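Local coordinates for protein MIP07328p (Drosophila melanogaster, PDB 6FKK) that acts as a semaphorin axon guidance cue, probably repelling growing axons through binding of a semaphorin receptor, at residues 396-401 with 517-522; 415-420 with 436-441; 492-497 with 506-511. All blocks are in the same frame, centred on the assembly; numbering follows the deposited sequence.

Overall arrangement
The three contacts lie on one side of the chain, where a blade of the sema beta-propeller meets the plexin repeat (PSI domain). Interaction 2 pairs the two strands at one end of that blade's sheet, and interaction 1 uses the hairpin loop between strands 386-396 and 402-410 of the same sheet. Interaction 3 lies in the plexin repeat, about 9 Å centre to centre from interaction 1 and about 16 Å from interaction 2. Along the chain, interactions 2 and 3 follow one another between the two segments of interaction 1. Q521 bonds to C495, linking interactions 1 and 3; the propeller meets this domain through L398 on Q521 and Y519 and through I438 on D492 and P493.

Interaction 1: 396-401 with 517-522; sequences KSLSGA and KTYLQS
Of the two flat groups in segment 517-522, the Q521 carboxamide lies against L398 N and CB, while the Y519 ring leads away from the loop. The carboxamide is held at both its polar atoms: OE1 accepts the backbone N-H of L398, while NE2 donates to the carbonyls of C495 and P493. The L398 N to Q521 OE1 bond measures 2.9 Å and is moderately straight (152° at the hydrogen), with the donor 35° above the carbonyl plane. The Y519 ring meets L398 CD1 only obliquely; it lies against A496 and D498, stands nearly perpendicular to the H512 ring and bonds H512 through its hydroxyl.

Q521 puts CG anti to its backbone N (chi1 -177°) and runs on extended, so that its carboxamide arrives at the start of the 397-400 turn. L398 slides past it in the opposite direction. One methyl, L398 CD2, sits 3.6 Å from Q521 CB; the other, CD1, lies 3.7 Å from Y519 CB. The loop itself is tied by polar bonds: A401 O takes both the backbone N of S397 and S397 OG, the latter at 2.9 Å, and S397 OG in turn accepts from S399 OG at 3.0 Å. The backbone angles of G400 would jam a CB against the preceding carbonyl, and G400 O receives K396 NZ at 3.1 Å. An alanine in place of Q521 would remove the carboxamide that joins L398 to C495 and P493, and would probably loosen the loop against the plexin repeat. A hairpin loop of a propeller blade docked on the small domain that follows is the sema-PSI junction of semaphorins.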
loop_
_atom_site.group_PDB
_atom_site.type_symbol
_atom_site.label_atom_id
_atom_site.label_comp_id
_atom_site.label_asym_id
_atom_site.label_seq_id
_atom_site.Cartn_x
_atom_site.Cartn_y
_atom_site.Cartn_z
ATOM N N LYS A 396 22.137 -0.991 6.990
ATOM C CA LYS A 396 23.126 -1.237 8.033
ATOM C C LYS A 396 23.777 0.079 8.446
ATOM O O LYS A 396 24.373 0.771 7.614
ATOM C CB LYS A 396 24.179 -2.231 7.548
ATOM C CG LYS A 396 25.101 -2.742 8.648
ATOM C CD LYS A 396 26.179 -3.656 8.087
ATOM C CE LYS A 396 27.106 -4.159 9.182
ATOM N NZ LYS A 396 26.388 -5.012 10.171
ATOM N N SER A 397 23.664 0.421 9.726
ATOM C CA SER A 397 24.252 1.644 10.245
ATOM C C SER A 397 25.755 1.461 10.464
ATOM O O SER A 397 26.281 0.345 10.439
ATOM C CB SER A 397 23.554 2.059 11.543
ATOM O OG SER A 397 23.651 1.051 12.535
ATOM N N LEU A 398 26.454 2.587 10.658
ATOM C CA LEU A 398 27.890 2.534 10.926
ATOM C C LEU A 398 28.183 1.653 12.128
ATOM O O LEU A 398 29.188 0.930 12.153
ATOM C CB LEU A 398 28.438 3.938 11.181
ATOM C CG LEU A 398 29.904 3.973 11.605
ATOM C CD1 LEU A 398 30.765 3.619 10.416
ATOM C CD2 LEU A 398 30.273 5.332 12.159
ATOM N N SER A 399 27.306 1.708 13.134
ATOM C CA SER A 399 27.475 0.899 14.328
ATOM C C SER A 399 27.372 -0.587 13.999
ATOM O O SER A 399 28.099 -1.397 14.573
ATOM C CB SER A 399 26.443 1.308 15.389
ATOM O OG SER A 399 25.159 0.781 15.105
ATOM N N GLY A 400 26.497 -0.965 13.070
ATOM C CA GLY A 400 26.272 -2.358 12.730
ATOM C C GLY A 400 24.836 -2.818 12.853
ATOM O O GLY A 400 24.512 -3.916 12.373
ATOM N N ALA A 401 23.957 -2.035 13.474
ATOM C CA ALA A 401 22.550 -2.384 13.570
ATOM C C ALA A 401 21.828 -2.069 12.264
ATOM O O ALA A 401 22.264 -1.233 11.467
ATOM C CB ALA A 401 21.884 -1.639 14.729
ATOM N N LYS A 517 36.887 2.841 10.499
ATOM C CA LYS A 517 37.279 3.195 11.860
ATOM C C LYS A 517 37.358 4.704 12.052
ATOM O O LYS A 517 37.157 5.197 13.168
ATOM C CB LYS A 517 38.618 2.544 12.211
ATOM C CG LYS A 517 38.545 1.036 12.392
ATOM C CD LYS A 517 37.509 0.667 13.444
ATOM C CE LYS A 517 37.377 -0.842 13.603
ATOM N NZ LYS A 517 38.628 -1.469 14.116
ATOM N N THR A 518 37.643 5.449 10.987
ATOM C CA THR A 518 37.728 6.901 11.049
ATOM C C THR A 518 36.396 7.586 10.764
ATOM O O THR A 518 36.377 8.795 10.511
ATOM C CB THR A 518 38.792 7.409 10.069
ATOM O OG1 THR A 518 38.490 6.942 8.747
ATOM C CG2 THR A 518 40.173 6.912 10.474
ATOM N N TYR A 519 35.290 6.851 10.803
ATOM C CA TYR A 519 33.982 7.395 10.469
ATOM C C TYR A 519 33.219 7.768 11.736
ATOM O O TYR A 519 33.454 7.213 12.812
ATOM C CB TYR A 519 33.158 6.399 9.646
ATOM C CG TYR A 519 33.659 6.151 8.234
ATOM C CD1 TYR A 519 34.930 6.548 7.836
ATOM C CD2 TYR A 519 32.848 5.526 7.294
ATOM C CE1 TYR A 519 35.383 6.319 6.548
ATOM C CE2 TYR A 519 33.291 5.296 6.004
ATOM C CZ TYR A 519 34.558 5.695 5.637
ATOM O OH TYR A 519 35.002 5.468 4.354
ATOM N N LEU A 520 32.295 8.717 11.593
ATOM C CA LEU A 520 31.472 9.185 12.699
ATOM C C LEU A 520 30.001 9.126 12.315
ATOM O O LEU A 520 29.623 9.514 11.205
ATOM C CB LEU A 520 31.841 10.619 13.107
ATOM C CG LEU A 520 33.188 10.824 13.800
ATOM C CD1 LEU A 520 33.391 12.294 14.129
ATOM C CD2 LEU A 520 33.279 9.974 15.058
ATOM N N GLN A 521 29.176 8.640 13.240
ATOM C CA GLN A 521 27.732 8.608 13.053
ATOM C C GLN A 521 27.073 8.503 14.420
ATOM O O GLN A 521 27.564 7.788 15.297
ATOM C CB GLN A 521 27.298 7.438 12.162
ATOM C CG GLN A 521 25.805 7.403 11.867
ATOM C CD GLN A 521 25.410 6.238 10.978
ATOM O OE1 GLN A 521 25.335 5.095 11.429
ATOM N NE2 GLN A 521 25.156 6.525 9.706
ATOM N N SER A 522 25.963 9.219 14.593
ATOM C CA SER A 522 25.239 9.230 15.864
ATOM C C SER A 522 23.745 9.226 15.555
ATOM O O SER A 522 23.183 10.255 15.168
ATOM C CB SER A 522 25.629 10.435 16.712
ATOM O OG SER A 522 24.999 10.384 17.979
#

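Interaction 2: 415-420 with 436-441; sequences VTKFIN and VVISEM
The carbonyl oxygen of K417 is gripped by two backbone N-H groups, by I438 N at 2.8 Å and, weakly, by S439 N at 3.5 Å. The I438 donor stands 45° above the carbonyl plane. I438 and S439 both face K417, a classic beta bulge in which K417 N also reaches S439 O at 2.9 Å, and the register slips by one between K417 and F418. Elsewhere the antiparallel pairing is regular: V415 with M441 and I419 with V436 each exchange two bonds.

The side chains divide between the two faces. T416, F418, V437 and E440 start on one face, but the F418 ring turns away from the partner segment, and it is F418 CB that comes near V437. T416 and E440 lie side by side in a non-hydrogen-bonded pair, and T416 OG1 gives a weak bond of 3.1 Å to E440 OE2, whose stronger partner is K379. On the face of K417 and I419, I419 runs alongside V436, I419 CG1 to V436 CB at 3.7 Å. I438 crosses K417 obliquely, I438 CB lying 3.6 Å from K417 CB. I438 CD1 meets I419 CG2 at 4.0 Å. K417 CD passes 3.5 Å from S439 OG before the chain bends at its last torsion to bond H477 through NZ.

The chemistry is thus mostly backbone bonding with apolar packing around it. The two charged ends find partners beyond the hairpin, K417 at H477 and E440 at K379, and the salt bridge to K379 is likely to favour the ionised form of E440.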
loop_
_atom_site.group_PDB
_atom_site.type_symbol
_atom_site.label_atom_id
_atom_site.label_comp_id
_atom_site.label_asym_id
_atom_site.label_seq_id
_atom_site.Cartn_x
_atom_site.Cartn_y
_atom_site.Cartn_z
ATOM N N VAL A 415 8.042 14.922 1.360
ATOM C CA VAL A 415 8.497 13.562 1.616
ATOM C C VAL A 415 9.235 13.551 2.946
ATOM O O VAL A 415 10.084 14.414 3.196
ATOM C CB VAL A 415 9.404 13.040 0.486
ATOM C CG1 VAL A 415 10.009 11.696 0.867
ATOM C CG2 VAL A 415 8.619 12.930 -0.813
ATOM N N THR A 416 8.914 12.579 3.796
ATOM C CA THR A 416 9.501 12.463 5.125
ATOM C C THR A 416 10.252 11.143 5.235
ATOM O O THR A 416 9.661 10.072 5.059
ATOM C CB THR A 416 8.426 12.554 6.211
ATOM O OG1 THR A 416 7.821 13.852 6.184
ATOM C CG2 THR A 416 9.034 12.311 7.584
ATOM N N LYS A 417 11.549 11.226 5.518
ATOM C CA LYS A 417 12.353 10.068 5.884
ATOM C C LYS A 417 12.408 9.959 7.401
ATOM O O LYS A 417 12.531 10.972 8.097
ATOM C CB LYS A 417 13.779 10.180 5.341
ATOM C CG LYS A 417 13.914 10.399 3.848
ATOM C CD LYS A 417 15.376 10.670 3.506
ATOM C CE LYS A 417 15.628 10.687 2.007
ATOM N NZ LYS A 417 14.824 11.717 1.296
ATOM N N PHE A 418 12.328 8.733 7.911
ATOM C CA PHE A 418 12.499 8.522 9.343
ATOM C C PHE A 418 12.821 7.061 9.613
ATOM O O PHE A 418 12.493 6.173 8.822
ATOM C CB PHE A 418 11.259 8.955 10.139
ATOM C CG PHE A 418 10.079 8.029 9.999
ATOM C CD1 PHE A 418 9.154 8.212 8.985
ATOM C CD2 PHE A 418 9.883 6.993 10.899
ATOM C CE1 PHE A 418 8.065 7.369 8.862
ATOM C CE2 PHE A 418 8.798 6.147 10.779
ATOM C CZ PHE A 418 7.887 6.336 9.760
ATOM N N ILE A 419 13.473 6.831 10.754
ATOM C CA ILE A 419 13.722 5.495 11.278
ATOM C C ILE A 419 13.219 5.454 12.715
ATOM O O ILE A 419 12.917 6.480 13.323
ATOM C CB ILE A 419 15.211 5.097 11.212
ATOM C CG1 ILE A 419 16.044 6.002 12.122
ATOM C CG2 ILE A 419 15.719 5.150 9.777
ATOM C CD1 ILE A 419 17.489 5.576 12.246
ATOM N N ASN A 420 13.132 4.242 13.256
ATOM C CA ASN A 420 12.661 4.025 14.616
ATOM C C ASN A 420 13.769 3.408 15.454
ATOM O O ASN A 420 14.512 2.542 14.980
ATOM C CB ASN A 420 11.426 3.119 14.641
ATOM C CG ASN A 420 10.204 3.783 14.040
ATOM O OD1 ASN A 420 9.659 3.316 13.041
ATOM N ND2 ASN A 420 9.765 4.878 14.650
ATOM N N VAL A 436 13.174 8.950 14.787
ATOM C CA VAL A 436 14.285 9.764 14.307
ATOM C C VAL A 436 13.919 10.242 12.906
ATOM O O VAL A 436 14.018 9.491 11.935
ATOM C CB VAL A 436 15.602 8.985 14.313
ATOM C CG1 VAL A 436 16.745 9.872 13.833
ATOM C CG2 VAL A 436 15.889 8.433 15.702
ATOM N N VAL A 437 13.493 11.497 12.802
ATOM C CA VAL A 437 13.138 12.078 11.512
ATOM C C VAL A 437 14.416 12.479 10.789
ATOM O O VAL A 437 15.173 13.327 11.269
ATOM C CB VAL A 437 12.201 13.281 11.686
ATOM C CG1 VAL A 437 11.995 13.986 10.355
ATOM C CG2 VAL A 437 10.871 12.830 12.266
ATOM N N ILE A 438 14.657 11.869 9.630
ATOM C CA ILE A 438 15.865 12.168 8.869
ATOM C C ILE A 438 15.723 13.492 8.128
ATOM O O ILE A 438 16.572 14.382 8.253
ATOM C CB ILE A 438 16.185 11.013 7.905
ATOM C CG1 ILE A 438 16.450 9.730 8.691
ATOM C CG2 ILE A 438 17.375 11.363 7.028
ATOM C CD1 ILE A 438 16.649 8.518 7.816
ATOM N N SER A 439 14.653 13.646 7.350
ATOM C CA SER A 439 14.438 14.876 6.600
ATOM C C SER A 439 12.974 14.984 6.205
ATOM O O SER A 439 12.275 13.976 6.073
ATOM C CB SER A 439 15.317 14.933 5.346
ATOM O OG SER A 439 14.892 13.980 4.387
ATOM N N GLU A 440 12.523 16.223 6.016
ATOM C CA GLU A 440 11.210 16.505 5.441
ATOM C C GLU A 440 11.392 17.634 4.437
ATOM O O GLU A 440 11.575 18.791 4.829
ATOM C CB GLU A 440 10.187 16.884 6.512
ATOM C CG GLU A 440 8.780 17.087 5.960
ATOM C CD GLU A 440 7.767 17.468 7.028
ATOM O OE1 GLU A 440 7.627 18.676 7.318
ATOM O OE2 GLU A 440 7.113 16.556 7.577
ATOM N N MET A 441 11.352 17.301 3.151
ATOM C CA MET A 441 11.631 18.259 2.093
ATOM C C MET A 441 10.463 18.338 1.122
ATOM O O MET A 441 9.724 17.367 0.926
ATOM C CB MET A 441 12.904 17.886 1.327
ATOM C CG MET A 441 14.093 17.560 2.212
ATOM S SD MET A 441 15.627 17.504 1.268
ATOM C CE MET A 441 16.749 16.784 2.464
#

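Interaction 3: 492-497 with 506-511; sequences DPICAW and NLATSQ
D492 opens a type I turn that closes at C495; its OD1 accepts the backbone N of I494 at 3.0 Å, an Asx turn, while OD2 bonds H476. P493 follows, its carbonyl O 4.0 Å from L507 CD1. I494 carries most of the contact. Its carbonyl O receives the N of L507 at 2.8 Å, almost along the C=O axis and nearly straight (164° at the hydrogen). Its side chain crosses that of N506 obliquely, CG1 lying 3.6 Å from N506 OD1, and ends with CD1 against A508 CB, also at 3.6 Å. N506 OD1 accepts A508 N at 2.7 Å, an Asx turn, and T509 N at 3.0 Å, an Asx motif, which fixes the carboxamide's rotation as the chain leaves the strand. C495 and N506 form a non-hydrogen-bonded antiparallel pair, and C495 is bonded to C478 in a disulfide. A496 then sets its CB 4.0 Å from L507 CD2. W497, beyond the contact, packs on C484, C487 and L488 of helix 484-489. Strand 495-498 runs in the middle of the three-stranded sheet of the plexin repeat, between 503-506 and 519-520, with D492 and P493 touching I438 of propeller strand 432-442.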
loop_
_atom_site.group_PDB
_atom_site.type_symbol
_atom_site.label_atom_id
_atom_site.label_comp_id
_atom_site.label_asym_id
_atom_site.label_seq_id
_atom_site.Cartn_x
_atom_site.Cartn_y
_atom_site.Cartn_z
ATOM N N ASP A 492 20.777 9.956 9.068
ATOM C CA ASP A 492 20.491 8.862 8.150
ATOM C C ASP A 492 21.432 7.704 8.459
ATOM O O ASP A 492 22.653 7.898 8.471
ATOM C CB ASP A 492 20.663 9.318 6.696
ATOM C CG ASP A 492 20.060 8.344 5.686
ATOM O OD1 ASP A 492 20.265 7.119 5.821
ATOM O OD2 ASP A 492 19.380 8.812 4.746
ATOM N N PRO A 493 20.913 6.501 8.725
ATOM C CA PRO A 493 21.802 5.376 9.066
ATOM C C PRO A 493 22.774 5.006 7.961
ATOM O O PRO A 493 23.727 4.262 8.224
ATOM C CB PRO A 493 20.821 4.227 9.348
ATOM C CG PRO A 493 19.574 4.607 8.618
ATOM C CD PRO A 493 19.496 6.102 8.704
ATOM N N ILE A 494 22.577 5.510 6.744
ATOM C CA ILE A 494 23.434 5.149 5.623
ATOM C C ILE A 494 24.537 6.174 5.361
ATOM O O ILE A 494 25.511 5.848 4.666
ATOM C CB ILE A 494 22.586 4.929 4.354
ATOM C CG1 ILE A 494 23.192 3.832 3.482
ATOM C CG2 ILE A 494 22.445 6.220 3.567
ATOM C CD1 ILE A 494 22.248 3.343 2.411
ATOM N N CYS A 495 24.421 7.389 5.895
ATOM C CA CYS A 495 25.443 8.416 5.728
ATOM C C CYS A 495 26.338 8.449 6.960
ATOM O O CYS A 495 25.845 8.495 8.092
ATOM C CB CYS A 495 24.826 9.800 5.501
ATOM S SG CYS A 495 23.588 9.949 4.177
ATOM N N ALA A 496 27.650 8.425 6.734
ATOM C CA ALA A 496 28.633 8.573 7.796
ATOM C C ALA A 496 29.704 9.547 7.330
ATOM O O ALA A 496 29.929 9.721 6.131
ATOM C CB ALA A 496 29.258 7.226 8.184
ATOM N N TRP A 497 30.364 10.189 8.292
ATOM C CA TRP A 497 31.345 11.230 8.005
ATOM C C TRP A 497 32.755 10.671 8.147
ATOM O O TRP A 497 33.136 10.206 9.225
ATOM C CB TRP A 497 31.159 12.429 8.931
ATOM C CG TRP A 497 32.163 13.507 8.688
ATOM C CD1 TRP A 497 33.270 13.782 9.435
ATOM C CD2 TRP A 497 32.160 14.447 7.610
ATOM N NE1 TRP A 497 33.955 14.843 8.893
ATOM C CE2 TRP A 497 33.294 15.268 7.770
ATOM C CE3 TRP A 497 31.307 14.678 6.526
ATOM C CZ2 TRP A 497 33.594 16.305 6.890
ATOM C CZ3 TRP A 497 31.608 15.704 5.653
ATOM C CH2 TRP A 497 32.742 16.505 5.840
ATOM N N ASN A 506 28.348 7.361 1.656
ATOM C CA ASN A 506 27.256 6.398 1.694
ATOM C C ASN A 506 27.829 5.024 2.024
ATOM O O ASN A 506 28.713 4.530 1.317
ATOM C CB ASN A 506 26.523 6.383 0.352
ATOM C CG ASN A 506 25.301 5.482 0.353
ATOM O OD1 ASN A 506 25.378 4.303 0.696
ATOM N ND2 ASN A 506 24.161 6.039 -0.042
ATOM N N LEU A 507 27.321 4.405 3.092
ATOM C CA LEU A 507 27.880 3.134 3.539
ATOM C C LEU A 507 27.489 1.966 2.640
ATOM O O LEU A 507 28.167 0.934 2.664
ATOM C CB LEU A 507 27.450 2.843 4.976
ATOM C CG LEU A 507 27.962 3.808 6.046
ATOM C CD1 LEU A 507 27.574 3.326 7.430
ATOM C CD2 LEU A 507 29.464 3.966 5.938
ATOM N N ALA A 508 26.422 2.100 1.853
ATOM C CA ALA A 508 25.978 0.997 1.008
ATOM C C ALA A 508 26.624 1.019 -0.372
ATOM O O ALA A 508 26.985 -0.038 -0.901
ATOM C CB ALA A 508 24.455 1.018 0.866
ATOM N N THR A 509 26.778 2.202 -0.967
ATOM C CA THR A 509 27.318 2.337 -2.315
ATOM C C THR A 509 28.822 2.597 -2.330
ATOM O O THR A 509 29.558 1.911 -3.045
ATOM C CB THR A 509 26.593 3.464 -3.064
ATOM O OG1 THR A 509 26.778 4.706 -2.372
ATOM C CG2 THR A 509 25.103 3.165 -3.173
ATOM N N SER A 510 29.295 3.574 -1.558
ATOM C CA SER A 510 30.712 3.916 -1.575
ATOM C C SER A 510 31.548 2.783 -0.993
ATOM O O SER A 510 31.135 2.102 -0.051
ATOM C CB SER A 510 30.959 5.204 -0.793
ATOM O OG SER A 510 30.179 6.268 -1.306
ATOM N N GLN A 511 32.735 2.586 -1.558
ATOM C CA GLN A 511 33.626 1.510 -1.140
ATOM C C GLN A 511 34.624 2.038 -0.118
ATOM O O GLN A 511 35.247 3.082 -0.332
ATOM C CB GLN A 511 34.360 0.921 -2.346
ATOM C CG GLN A 511 34.822 -0.513 -2.155
ATOM C CD GLN A 511 33.668 -1.497 -2.139
ATOM O OE1 GLN A 511 33.060 -1.744 -1.098
ATOM N NE2 GLN A 511 33.362 -2.067 -3.299
#